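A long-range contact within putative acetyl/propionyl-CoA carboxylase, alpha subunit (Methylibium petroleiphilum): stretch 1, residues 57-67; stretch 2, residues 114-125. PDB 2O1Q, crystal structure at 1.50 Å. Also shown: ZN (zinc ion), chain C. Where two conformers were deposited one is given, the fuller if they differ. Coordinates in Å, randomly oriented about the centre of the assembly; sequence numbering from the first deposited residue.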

# COMPACT_ATOMS: atom_id res chain seq x y z
N PHE A 57 19.85 -3.71 16.82
CA PHE A 57 19.95 -3.79 15.38
C PHE A 57 20.86 -2.76 14.78
O PHE A 57 21.00 -1.68 15.33
N ALA A 58 21.48 -3.09 13.65
CA ALA A 58 22.37 -2.17 12.99
C ALA A 58 21.59 -0.98 12.46
O ALA A 58 20.37 -1.06 12.17
N ALA A 59 22.32 0.12 12.23
CA ALA A 59 21.69 1.37 11.75
C ALA A 59 20.96 1.17 10.45
O ALA A 59 21.49 0.53 9.54
N HIS A 60 19.76 1.71 10.36
CA HIS A 60 18.93 1.50 9.21
C HIS A 60 17.87 2.56 9.08
O HIS A 60 17.57 3.31 10.05
N VAL A 61 17.31 2.63 7.88
CA VAL A 61 16.22 3.55 7.51
C VAL A 61 15.05 2.74 6.93
O VAL A 61 15.26 1.82 6.14
N HIS A 62 13.87 3.06 7.42
CA HIS A 62 12.64 2.50 6.87
C HIS A 62 12.21 3.27 5.63
O HIS A 62 11.96 4.46 5.69
N VAL A 63 12.10 2.57 4.52
CA VAL A 63 11.68 3.22 3.25
C VAL A 63 10.16 3.32 3.18
O VAL A 63 9.65 4.08 2.39
N GLY A 64 9.44 2.53 3.99
CA GLY A 64 8.01 2.62 4.11
C GLY A 64 7.64 2.48 5.55
O GLY A 64 8.48 2.20 6.44
N PRO A 65 6.36 2.65 5.80
CA PRO A 65 5.90 2.52 7.15
C PRO A 65 6.04 1.12 7.73
O PRO A 65 5.82 0.11 7.06
N GLY A 66 6.30 1.10 9.02
CA GLY A 66 6.34 -0.12 9.80
C GLY A 66 5.59 0.07 11.08
O GLY A 66 5.50 1.18 11.57
N GLU A 67 5.03 -1.01 11.61
CA GLU A 67 4.24 -0.95 12.85
C GLU A 67 4.62 -2.12 13.73
O GLU A 67 4.72 -3.28 13.24
N TYR A 114 6.64 -7.98 17.58
CA TYR A 114 6.05 -8.31 16.29
C TYR A 114 6.06 -7.04 15.48
O TYR A 114 5.73 -5.96 16.00
N MSE A 115 6.52 -7.12 14.23
CA MSE A 115 6.56 -5.98 13.35
C MSE A 115 6.22 -6.32 11.94
O MSE A 115 6.64 -7.35 11.40
N SER A 116 5.50 -5.40 11.33
CA SER A 116 5.18 -5.44 9.94
C SER A 116 5.91 -4.27 9.30
O SER A 116 6.10 -3.21 9.91
N PHE A 117 6.38 -4.51 8.08
CA PHE A 117 7.17 -3.58 7.28
C PHE A 117 6.61 -3.44 5.89
O PHE A 117 6.38 -4.45 5.23
N LEU A 118 6.42 -2.22 5.44
CA LEU A 118 6.08 -1.98 4.05
C LEU A 118 7.38 -1.56 3.41
O LEU A 118 7.96 -0.50 3.70
N GLY A 119 7.90 -2.46 2.62
CA GLY A 119 9.10 -2.24 1.88
C GLY A 119 10.35 -2.55 2.70
O GLY A 119 10.30 -3.10 3.82
N PRO A 120 11.52 -2.33 2.09
CA PRO A 120 12.76 -2.73 2.78
C PRO A 120 13.31 -1.81 3.81
O PRO A 120 12.78 -0.72 4.04
N LEU A 121 14.30 -2.31 4.53
CA LEU A 121 15.14 -1.49 5.38
C LEU A 121 16.44 -1.21 4.62
O LEU A 121 17.06 -2.16 4.06
N THR A 122 16.87 0.04 4.65
CA THR A 122 18.18 0.43 4.14
C THR A 122 19.15 0.47 5.33
O THR A 122 19.07 1.36 6.17
N PHE A 123 20.06 -0.50 5.38
CA PHE A 123 21.10 -0.46 6.38
C PHE A 123 22.17 0.49 5.89
O PHE A 123 22.56 0.43 4.71
N VAL A 124 22.60 1.38 6.80
CA VAL A 124 23.46 2.52 6.46
C VAL A 124 24.74 2.56 7.27
O VAL A 124 24.84 1.99 8.34
N LYS A 125 25.72 3.20 6.66
CA LYS A 125 26.99 3.56 7.29
C LYS A 125 26.75 4.82 8.09
O LYS A 125 25.71 5.49 7.91

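Metal sites in beta proteins often rest on an apolar floor laid by a neighbouring strand, and this antiparallel contact is a clear example. Leu121, chi1 m and chi2 t, lies on the same face of the sheet as His60 and His62 and serves both rings. Its CD2 sits over the face of the His62 imidazole, 3.5 Å from the ring centroid, while its CD1 lies 4.2 Å from the centroid of the His60 ring, again over the face. Phe123 (chi1 m) flanks His60 on this face: His60 CB stands over the phenyl ring, 4.0 Å from its centroid, and Phe123 CD2 also reaches Ala58 CB at 3.9 Å. Further along, the extended all-t selenomethionine Met115 brings its CE to 3.5 Å from His62 CE1, and the edge of the Phe117 ring meets the same carbon, with CE2 3.9 Å from His62 CE1. Gly66 leaves room here, since a CB would clash with Met115 CE.

Val61 and Thr122 share the other face, where Val61, in rotamer t, places CG2 4.2 Å from Val124 CG1, a residue whose CA-to-CB bond points sideways. Beyond the paired strands, Val63, rotamer m, points toward the opposing stretch, with CG2 3.4 Å from Pro120 CD and CG1 3.5 Å from Thr122 OG1. Leu118 (t, p) meets Pro65, CD2 to CD at 3.9 Å.

Polar groups complete the arrangement. His60 (chi1 p) donates from ND1 to Ala58 O at 2.8 Å, which leaves NE2 free to bind zinc at 2.0 Å; His62 (chi1 m) binds the ion through NE2 at 2.1 Å, and three ligand atoms come from elsewhere in the structure. Where the strand pairing is interrupted, water 2 accepts from Gly64 N at 3.0 Å and lies 2.6 Å from Leu118 O. At the far end, water 1 donates to Ala59 O at 2.8 Å and Val124 O at 2.7 Å, bridging the stretches.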

# COMPACT_ATOMS: atom_id res chain seq x y z
CB PHE A 57 18.59 -3.55 14.80
CG PHE A 57 17.65 -4.68 15.00
CD1 PHE A 57 17.67 -5.79 14.19
CD2 PHE A 57 16.69 -4.60 15.98
CE1 PHE A 57 16.71 -6.83 14.34
CE2 PHE A 57 15.78 -5.57 16.16
CZ PHE A 57 15.77 -6.73 15.35
CB ALA A 58 23.11 -2.86 11.86
CB ALA A 59 22.74 2.47 11.58
CB HIS A 60 18.32 0.10 9.21
CG HIS A 60 17.35 -0.13 10.31
ND1 HIS A 60 17.72 -0.62 11.54
CD2 HIS A 60 16.01 0.03 10.36
CE1 HIS A 60 16.64 -0.73 12.30
NE2 HIS A 60 15.60 -0.32 11.61
CB VAL A 61 16.69 4.60 6.54
CG1 VAL A 61 15.58 5.65 6.29
CG2 VAL A 61 17.93 5.29 7.11
CB HIS A 62 11.51 2.53 7.89
CG HIS A 62 11.76 1.64 9.06
ND1 HIS A 62 11.05 0.49 9.25
CD2 HIS A 62 12.71 1.67 10.03
CE1 HIS A 62 11.49 -0.12 10.34
NE2 HIS A 62 12.55 0.53 10.78
CB VAL A 63 12.26 2.57 1.96
CG1 VAL A 63 13.77 2.37 2.07
CG2 VAL A 63 11.51 1.33 1.57
CB PRO A 65 4.44 3.00 7.01
CG PRO A 65 4.04 2.64 5.73
CD PRO A 65 5.26 2.90 4.86
CB GLU A 67 2.76 -1.07 12.52
CG GLU A 67 2.26 0.03 11.70
CD GLU A 67 0.75 -0.06 11.47
OE1 GLU A 67 -0.03 -0.10 12.46
OE2 GLU A 67 0.35 0.07 10.30
CB TYR A 114 4.61 -8.82 16.57
CG TYR A 114 3.72 -9.00 15.35
CD1 TYR A 114 3.02 -7.96 14.83
CD2 TYR A 114 3.52 -10.24 14.77
CE1 TYR A 114 2.15 -8.13 13.80
CE2 TYR A 114 2.64 -10.42 13.73
CZ TYR A 114 1.98 -9.37 13.23
OH TYR A 114 1.07 -9.48 12.22
CB MSE A 115 7.92 -5.29 13.43
CG MSE A 115 7.96 -3.98 12.75
SE MSE A 115 9.44 -2.88 13.46
CE MSE A 115 8.92 -1.35 12.32
CB SER A 116 3.67 -5.38 9.75
OG SER A 116 3.29 -5.94 8.51
CB PHE A 117 8.59 -4.08 7.12
CG PHE A 117 9.29 -4.46 8.42
CD1 PHE A 117 9.20 -5.77 8.91
CD2 PHE A 117 10.09 -3.56 9.09
CE1 PHE A 117 9.82 -6.13 10.09
CE2 PHE A 117 10.72 -3.90 10.33
CZ PHE A 117 10.64 -5.20 10.78
CB LEU A 118 4.99 -0.92 3.86
CG LEU A 118 4.65 -0.53 2.41
CD1 LEU A 118 4.36 -1.74 1.55
CD2 LEU A 118 3.52 0.43 2.39
CB PRO A 120 13.78 -2.82 1.63
CG PRO A 120 13.26 -1.87 0.55
CD PRO A 120 11.74 -1.94 0.68
CB LEU A 121 15.45 -2.17 6.71
CG LEU A 121 14.24 -2.65 7.52
CD1 LEU A 121 14.65 -3.26 8.87
CD2 LEU A 121 13.23 -1.52 7.67
CB THR A 122 18.16 1.76 3.41
OG1 THR A 122 17.18 1.68 2.37
CG2 THR A 122 19.54 2.08 2.85
CB PHE A 123 21.65 -1.86 6.71
CG PHE A 123 20.68 -2.72 7.50
CD1 PHE A 123 19.73 -3.48 6.81
CD2 PHE A 123 20.68 -2.73 8.85
CE1 PHE A 123 18.77 -4.23 7.50
CE2 PHE A 123 19.73 -3.49 9.57
CZ PHE A 123 18.77 -4.25 8.87
CB VAL A 124 22.70 3.86 6.60
CG1 VAL A 124 21.55 3.90 5.58
CG2 VAL A 124 22.23 4.13 8.03
CB LYS A 125 28.04 3.82 6.21
CG LYS A 125 28.44 2.59 5.43
CD LYS A 125 29.47 2.90 4.34
CE LYS A 125 29.27 2.01 3.10
NZ LYS A 125 30.13 2.43 1.96
ZN ZN C . 13.81 0.05 12.37
O HOH W 1 24.05 -0.45 9.25
O HOH W 2 10.25 -0.16 4.97